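Putative modification methylase (Thermus thermophilus, PDB 2ZIG) probably transfers a methyl group from S-adenosyl-L-methionine to the N4 atom of cytosine in DNA, as a modification enzyme of a restriction system. Local coordinates at residues 86-91 with 178-183; 90-95 with 172-177. One frame throughout, in Å; residues are numbered along the deposited sequence.

Contact 1: residues 86-91 with 178-183; sequences LLVPGG and GYRKPT
R180, G178 and P89 bury the most surface here, and they meet around G90 without a single hydrogen bond between the segments. The carbonyl of G178 leans onto the backbone of G90, its O 3.3 Å from G90 CA. G90 N also lies near this oxygen, but at a poor angle for bonding; it is bonded instead to K175. A CB on G90 would run straight into G178 O, and its backbone angles (phi 96°) call for glycine in any case. P89 O stands 3.5 Å from G178 O, two acceptors close together with no hydrogen bond between them. The corner that presents these atoms is a type II beta turn from V88 to G91, closed by G91 N to V88 O at 2.7 Å. In this methylase, whose central sheet is that of the Rossmann-like AdoMet-dependent methyltransferases, the turn leads from helix 66-86 and the short strand 87-88 into strand 91-97. R180 comes in beside it, its CG anti to the backbone N (chi1 -167°). Farther out, V88 CG2 sits over one face of the guanidinium, 4.2 Å from R180 NE. The charged end has its partner elsewhere, in a salt bridge from R180 NH2 to D237, while the side chain also packs on F234.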
ATOM      1  N   LEU B  86     -24.072  -5.736   3.484  1.00 33.38           N
ATOM      2  CA  LEU B  86     -24.483  -6.748   2.521  1.00 34.50           C
ATOM      3  C   LEU B  86     -23.639  -8.018   2.631  1.00 35.09           C
ATOM      4  O   LEU B  86     -24.135  -9.134   2.477  1.00 36.13           O
ATOM      5  CB  LEU B  86     -24.370  -6.185   1.100  1.00 35.28           C
ATOM      6  CG  LEU B  86     -25.513  -5.365   0.497  1.00 36.20           C
ATOM      7  CD1 LEU B  86     -26.176  -4.507   1.547  1.00 38.61           C
ATOM      8  CD2 LEU B  86     -24.964  -4.512  -0.631  1.00 35.89           C
ATOM      9  N   LEU B  87     -22.356  -7.841   2.901  1.00 35.08           N
ATOM     10  CA  LEU B  87     -21.430  -8.959   3.018  1.00 34.24           C
ATOM     11  C   LEU B  87     -21.843  -9.948   4.114  1.00 34.91           C
ATOM     12  O   LEU B  87     -22.329  -9.547   5.182  1.00 34.35           O
ATOM     13  CB  LEU B  87     -20.033  -8.410   3.314  1.00 34.81           C
ATOM     14  CG  LEU B  87     -18.812  -8.831   2.490  1.00 35.31           C
ATOM     15  CD1 LEU B  87     -19.091  -8.739   0.998  1.00 31.75           C
ATOM     16  CD2 LEU B  87     -17.642  -7.930   2.880  1.00 31.46           C
ATOM     17  N   VAL B  88     -21.666 -11.239   3.844  1.00 32.48           N
ATOM     18  CA  VAL B  88     -21.975 -12.256   4.835  1.00 31.86           C
ATOM     19  C   VAL B  88     -20.728 -12.334   5.702  1.00 34.06           C
ATOM     20  O   VAL B  88     -19.615 -12.133   5.215  1.00 32.88           O
ATOM     21  CB  VAL B  88     -22.220 -13.643   4.198  1.00 32.24           C
ATOM     22  CG1 VAL B  88     -23.365 -13.571   3.211  1.00 29.85           C
ATOM     23  CG2 VAL B  88     -20.952 -14.144   3.516  1.00 31.92           C
ATOM     24  N   PRO B  89     -20.889 -12.617   7.004  1.00 34.98           N
ATOM     25  CA  PRO B  89     -19.708 -12.702   7.869  1.00 33.96           C
ATOM     26  C   PRO B  89     -18.643 -13.578   7.236  1.00 34.36           C
ATOM     27  O   PRO B  89     -18.929 -14.689   6.804  1.00 35.34           O
ATOM     28  CB  PRO B  89     -20.271 -13.305   9.151  1.00 35.56           C
ATOM     29  CG  PRO B  89     -21.645 -12.681   9.209  1.00 34.83           C
ATOM     30  CD  PRO B  89     -22.127 -12.828   7.772  1.00 34.18           C
ATOM     31  N   GLY B  90     -17.415 -13.074   7.176  1.00 35.19           N
ATOM     32  CA  GLY B  90     -16.336 -13.843   6.582  1.00 35.78           C
ATOM     33  C   GLY B  90     -16.110 -13.477   5.125  1.00 35.63           C
ATOM     34  O   GLY B  90     -15.054 -13.771   4.566  1.00 37.48           O
ATOM     35  N   GLY B  91     -17.105 -12.846   4.508  1.00 33.68           N
ATOM     36  CA  GLY B  91     -16.984 -12.439   3.121  1.00 32.04           C
ATOM     37  C   GLY B  91     -16.039 -11.249   3.054  1.00 31.62           C
ATOM     38  O   GLY B  91     -15.680 -10.683   4.085  1.00 32.52           O
ATOM     39  N   GLY B 178     -16.990 -14.642  11.775  1.00 58.96           N
ATOM     40  CA  GLY B 178     -16.921 -16.084  11.654  1.00 61.53           C
ATOM     41  C   GLY B 178     -16.562 -16.505  10.249  1.00 63.49           C
ATOM     42  O   GLY B 178     -16.681 -15.722   9.308  1.00 64.05           O
ATOM     43  N   TYR B 179     -16.132 -17.752  10.107  1.00 65.21           N
ATOM     44  CA  TYR B 179     -15.731 -18.279   8.814  1.00 66.57           C
ATOM     45  C   TYR B 179     -16.899 -18.563   7.881  1.00 65.97           C
ATOM     46  O   TYR B 179     -18.055 -18.294   8.203  1.00 66.35           O
ATOM     47  CB  TYR B 179     -14.905 -19.550   8.999  1.00 69.41           C
ATOM     48  CG  TYR B 179     -13.688 -19.367   9.878  1.00 72.75           C
ATOM     49  CD1 TYR B 179     -13.823 -19.127  11.247  1.00 74.11           C
ATOM     50  CD2 TYR B 179     -12.402 -19.442   9.345  1.00 73.95           C
ATOM     51  CE1 TYR B 179     -12.706 -18.967  12.065  1.00 76.02           C
ATOM     52  CE2 TYR B 179     -11.277 -19.283  10.152  1.00 75.88           C
ATOM     53  CZ  TYR B 179     -11.435 -19.049  11.511  1.00 76.45           C
ATOM     54  OH  TYR B 179     -10.327 -18.899  12.318  1.00 77.46           O
ATOM     55  N   ARG B 180     -16.571 -19.121   6.721  1.00 64.75           N
ATOM     56  CA  ARG B 180     -17.548 -19.452   5.691  1.00 62.79           C
ATOM     57  C   ARG B 180     -17.908 -20.942   5.757  1.00 61.57           C
ATOM     58  O   ARG B 180     -17.127 -21.751   6.257  1.00 61.27           O
ATOM     59  CB  ARG B 180     -16.949 -19.101   4.325  1.00 62.68           C
ATOM     60  CG  ARG B 180     -17.928 -19.096   3.178  1.00 62.43           C
ATOM     61  CD  ARG B 180     -18.935 -17.966   3.300  1.00 61.07           C
ATOM     62  NE  ARG B 180     -19.931 -18.063   2.241  1.00 60.17           N
ATOM     63  CZ  ARG B 180     -19.686 -17.831   0.956  1.00 59.57           C
ATOM     64  NH1 ARG B 180     -18.472 -17.474   0.558  1.00 58.46           N
ATOM     65  NH2 ARG B 180     -20.655 -17.979   0.067  1.00 60.75           N
ATOM     66  N   LYS B 181     -19.089 -21.300   5.254  1.00 59.57           N
ATOM     67  CA  LYS B 181     -19.536 -22.693   5.275  1.00 58.43           C
ATOM     68  C   LYS B 181     -20.269 -23.090   3.985  1.00 56.04           C
ATOM     69  O   LYS B 181     -21.472 -22.881   3.850  1.00 55.94           O
ATOM     70  CB  LYS B 181     -20.450 -22.928   6.483  1.00 61.07           C
ATOM     71  CG  LYS B 181     -19.879 -22.416   7.802  1.00 63.57           C
ATOM     72  CD  LYS B 181     -20.786 -22.750   8.981  1.00 66.10           C
ATOM     73  CE  LYS B 181     -20.327 -22.042  10.250  1.00 67.22           C
ATOM     74  NZ  LYS B 181     -18.890 -22.307  10.543  1.00 68.65           N
ATOM     75  N   PRO B 182     -19.539 -23.672   3.022  1.00 53.32           N
ATOM     76  CA  PRO B 182     -20.110 -24.097   1.741  1.00 50.81           C
ATOM     77  C   PRO B 182     -20.525 -25.566   1.725  1.00 48.74           C
ATOM     78  O   PRO B 182     -20.165 -26.326   2.620  1.00 47.45           O
ATOM     79  CB  PRO B 182     -18.974 -23.824   0.777  1.00 51.23           C
ATOM     80  CG  PRO B 182     -17.792 -24.273   1.583  1.00 51.00           C
ATOM     81  CD  PRO B 182     -18.065 -23.698   2.963  1.00 52.04           C
ATOM     82  N   THR B 183     -21.281 -25.957   0.703  1.00 47.43           N
ATOM     83  CA  THR B 183     -21.716 -27.347   0.564  1.00 47.26           C
ATOM     84  C   THR B 183     -20.554 -28.159  -0.003  1.00 47.14           C
ATOM     85  O   THR B 183     -19.652 -27.605  -0.634  1.00 46.18           O
ATOM     86  CB  THR B 183     -22.922 -27.488  -0.405  1.00 47.99           C
ATOM     87  OG1 THR B 183     -22.530 -27.089  -1.724  1.00 48.46           O
ATOM     88  CG2 THR B 183     -24.090 -26.623   0.052  1.00 46.12           C
TER

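Contact 2: residues 90-95 with 172-177; sequences GGRLVI and MQRKPG
L93 and Q173 pair through both of their backbone polar groups: L93 N gives to Q173 O at 2.7 Å and Q173 N to L93 O at 2.9 Å. This is the hydrogen-bonded pair of an antiparallel ladder in the central sheet, flanked by the non-hydrogen-bonded pairs R92-R174 and V94-M172. Beyond the last bridge the hydrogen bonding carries on through K175, whose N donates to G91 O in an almost straight bond (172°), and whose O takes G90 N at 2.6 Å. The side-chain polar ends look elsewhere: Q173 OE1 to N130, and K175 NZ to the carbonyls of L87 and F84. On the face shared by R92, V94, M172 and R174, M172 SD lies in the plane of the R92 guanidinium at its edge, 3.8 Å from NH1, and also touches V94 CG2. R174 lays CG against G91 O (3.6 Å) and G90 O; its chain bends at chi3 (64°), turning NE aside, and farther out R174 NH2 lies 4.1 Å from R92 NH2, the guanidinium planes 88° apart. R174 NH1 makes a weak hydrogen bond to H110 O of the second subunit. An alanine in place of R174 would probably open a gap beside G90 O and G91 O and leave that H110 O without its weak partner. Backbone bonds carry the pairing, while two like charges this close would probably repel and depend on their surroundings for compensation.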
ATOM      1  N   GLY B  90     -17.415 -13.074   7.176  1.00 35.19           N
ATOM      2  CA  GLY B  90     -16.336 -13.843   6.582  1.00 35.78           C
ATOM      3  C   GLY B  90     -16.110 -13.477   5.125  1.00 35.63           C
ATOM      4  O   GLY B  90     -15.054 -13.771   4.566  1.00 37.48           O
ATOM      5  N   GLY B  91     -17.105 -12.846   4.508  1.00 33.68           N
ATOM      6  CA  GLY B  91     -16.984 -12.439   3.121  1.00 32.04           C
ATOM      7  C   GLY B  91     -16.039 -11.249   3.054  1.00 31.62           C
ATOM      8  O   GLY B  91     -15.680 -10.683   4.085  1.00 32.52           O
ATOM      9  N   ARG B  92     -15.639 -10.843   1.858  1.00 28.33           N
ATOM     10  CA  ARG B  92     -14.716  -9.725   1.774  1.00 26.24           C
ATOM     11  C   ARG B  92     -14.969  -8.753   0.645  1.00 24.56           C
ATOM     12  O   ARG B  92     -15.629  -9.069  -0.348  1.00 26.10           O
ATOM     13  CB  ARG B  92     -13.271 -10.241   1.683  1.00 25.19           C
ATOM     14  CG  ARG B  92     -12.941 -11.031   0.420  1.00 27.63           C
ATOM     15  CD  ARG B  92     -11.471 -11.457   0.400  1.00 29.10           C
ATOM     16  NE  ARG B  92     -11.177 -12.429   1.452  1.00 29.30           N
ATOM     17  CZ  ARG B  92      -9.953 -12.803   1.814  1.00 29.84           C
ATOM     18  NH1 ARG B  92      -8.884 -12.288   1.213  1.00 29.13           N
ATOM     19  NH2 ARG B  92      -9.796 -13.697   2.779  1.00 27.52           N
ATOM     20  N   LEU B  93     -14.449  -7.547   0.834  1.00 23.87           N
ATOM     21  CA  LEU B  93     -14.536  -6.491  -0.154  1.00 22.52           C
ATOM     22  C   LEU B  93     -13.123  -6.355  -0.738  1.00 21.81           C
ATOM     23  O   LEU B  93     -12.172  -6.035  -0.024  1.00 20.91           O
ATOM     24  CB  LEU B  93     -14.979  -5.188   0.515  1.00 21.28           C
ATOM     25  CG  LEU B  93     -14.650  -3.854  -0.156  1.00 21.85           C
ATOM     26  CD1 LEU B  93     -15.492  -3.642  -1.405  1.00 20.77           C
ATOM     27  CD2 LEU B  93     -14.897  -2.746   0.842  1.00 23.33           C
ATOM     28  N   VAL B  94     -12.991  -6.633  -2.030  1.00 23.16           N
ATOM     29  CA  VAL B  94     -11.699  -6.545  -2.711  1.00 22.04           C
ATOM     30  C   VAL B  94     -11.740  -5.285  -3.564  1.00 23.79           C
ATOM     31  O   VAL B  94     -12.641  -5.117  -4.384  1.00 24.31           O
ATOM     32  CB  VAL B  94     -11.461  -7.769  -3.629  1.00 22.87           C
ATOM     33  CG1 VAL B  94     -10.066  -7.712  -4.238  1.00 22.88           C
ATOM     34  CG2 VAL B  94     -11.618  -9.047  -2.837  1.00 21.75           C
ATOM     35  N   ILE B  95     -10.769  -4.398  -3.373  1.00 23.66           N
ATOM     36  CA  ILE B  95     -10.733  -3.144  -4.118  1.00 24.40           C
ATOM     37  C   ILE B  95      -9.439  -2.965  -4.917  1.00 25.04           C
ATOM     38  O   ILE B  95      -8.346  -2.893  -4.349  1.00 22.63           O
ATOM     39  CB  ILE B  95     -10.905  -1.948  -3.156  1.00 24.38           C
ATOM     40  CG1 ILE B  95     -12.157  -2.156  -2.290  1.00 25.87           C
ATOM     41  CG2 ILE B  95     -11.042  -0.668  -3.945  1.00 24.04           C
ATOM     42  CD1 ILE B  95     -12.328  -1.137  -1.173  1.00 24.19           C
ATOM     43  N   MET B 172      -7.718  -5.972   0.447  1.00 22.49           N
ATOM     44  CA  MET B 172      -8.550  -7.062   0.935  1.00 24.23           C
ATOM     45  C   MET B 172      -9.134  -6.654   2.285  1.00 26.34           C
ATOM     46  O   MET B 172      -8.409  -6.520   3.275  1.00 25.48           O
ATOM     47  CB  MET B 172      -7.702  -8.324   1.091  1.00 24.63           C
ATOM     48  CG  MET B 172      -6.917  -8.707  -0.155  1.00 24.58           C
ATOM     49  SD  MET B 172      -7.873  -9.689  -1.306  1.00 28.72           S
ATOM     50  CE  MET B 172      -6.598 -10.206  -2.464  1.00 30.40           C
ATOM     51  N   GLN B 173     -10.447  -6.454   2.312  1.00 27.12           N
ATOM     52  CA  GLN B 173     -11.132  -6.052   3.528  1.00 29.28           C
ATOM     53  C   GLN B 173     -12.189  -7.085   3.878  1.00 30.28           C
ATOM     54  O   GLN B 173     -13.198  -7.211   3.184  1.00 32.71           O
ATOM     55  CB  GLN B 173     -11.760  -4.679   3.323  1.00 28.61           C
ATOM     56  CG  GLN B 173     -10.733  -3.612   2.963  1.00 27.93           C
ATOM     57  CD  GLN B 173      -9.696  -3.435   4.046  1.00 30.05           C
ATOM     58  OE1 GLN B 173      -8.493  -3.575   3.807  1.00 31.60           O
ATOM     59  NE2 GLN B 173     -10.156  -3.124   5.257  1.00 30.91           N
ATOM     60  N   ARG B 174     -11.951  -7.818   4.962  1.00 30.96           N
ATOM     61  CA  ARG B 174     -12.862  -8.871   5.392  1.00 32.03           C
ATOM     62  C   ARG B 174     -13.832  -8.463   6.485  1.00 32.02           C
ATOM     63  O   ARG B 174     -13.465  -7.762   7.426  1.00 29.96           O
ATOM     64  CB  ARG B 174     -12.056 -10.085   5.866  1.00 34.18           C
ATOM     65  CG  ARG B 174     -12.892 -11.312   6.196  1.00 37.90           C
ATOM     66  CD  ARG B 174     -12.022 -12.557   6.324  1.00 39.12           C
ATOM     67  NE  ARG B 174     -11.073 -12.464   7.430  1.00 43.77           N
ATOM     68  CZ  ARG B 174     -10.086 -13.330   7.647  1.00 44.13           C
ATOM     69  NH1 ARG B 174      -9.268 -13.170   8.678  1.00 43.89           N
ATOM     70  NH2 ARG B 174      -9.906 -14.356   6.828  1.00 45.98           N
ATOM     71  N   LYS B 175     -15.081  -8.900   6.343  1.00 34.56           N
ATOM     72  CA  LYS B 175     -16.100  -8.614   7.342  1.00 36.29           C
ATOM     73  C   LYS B 175     -15.989  -9.715   8.381  1.00 37.57           C
ATOM     74  O   LYS B 175     -16.239 -10.881   8.084  1.00 38.08           O
ATOM     75  CB  LYS B 175     -17.503  -8.644   6.736  1.00 36.89           C
ATOM     76  CG  LYS B 175     -18.605  -8.493   7.789  1.00 36.27           C
ATOM     77  CD  LYS B 175     -19.993  -8.531   7.180  1.00 35.91           C
ATOM     78  CE  LYS B 175     -21.054  -8.331   8.248  1.00 36.22           C
ATOM     79  NZ  LYS B 175     -22.427  -8.320   7.678  1.00 34.80           N
ATOM     80  N   PRO B 176     -15.608  -9.365   9.613  1.00 39.31           N
ATOM     81  CA  PRO B 176     -15.479 -10.374  10.664  1.00 42.14           C
ATOM     82  C   PRO B 176     -16.832 -11.002  10.976  1.00 45.59           C
ATOM     83  O   PRO B 176     -17.838 -10.656  10.359  1.00 45.85           O
ATOM     84  CB  PRO B 176     -14.927  -9.571  11.835  1.00 40.59           C
ATOM     85  CG  PRO B 176     -15.574  -8.251  11.648  1.00 40.82           C
ATOM     86  CD  PRO B 176     -15.433  -8.011  10.163  1.00 39.36           C
ATOM     87  N   GLY B 177     -16.855 -11.931  11.926  1.00 49.62           N
ATOM     88  CA  GLY B 177     -18.110 -12.561  12.293  1.00 54.57           C
ATOM     89  C   GLY B 177     -18.113 -14.070  12.189  1.00 57.25           C
ATOM     90  O   GLY B 177     -19.122 -14.714  12.478  1.00 58.05           O
TER

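From the N terminus, the chain leaves helix 66-86, passes strand 87-88 and turns its corner at P89 and G90; G90 and G91 belong to both contacts. It then runs out along strand 91-97, passes helix 115-125 and strand 129-137, and comes back on strand 167-174, where contact 2 closes a loop of 76 residues between its segments. Past G177, the chain reaches 178-183 and contact 1, whose wider loop encloses that of contact 2; the two are concentric and do not cross. Their centres are 9 Å apart, and P89 CB packs on the carbonyls of P176 and G177. Together they tie two neighbouring sheet strands, and the loop toward helix 184-190, to the turn after helix 66-86.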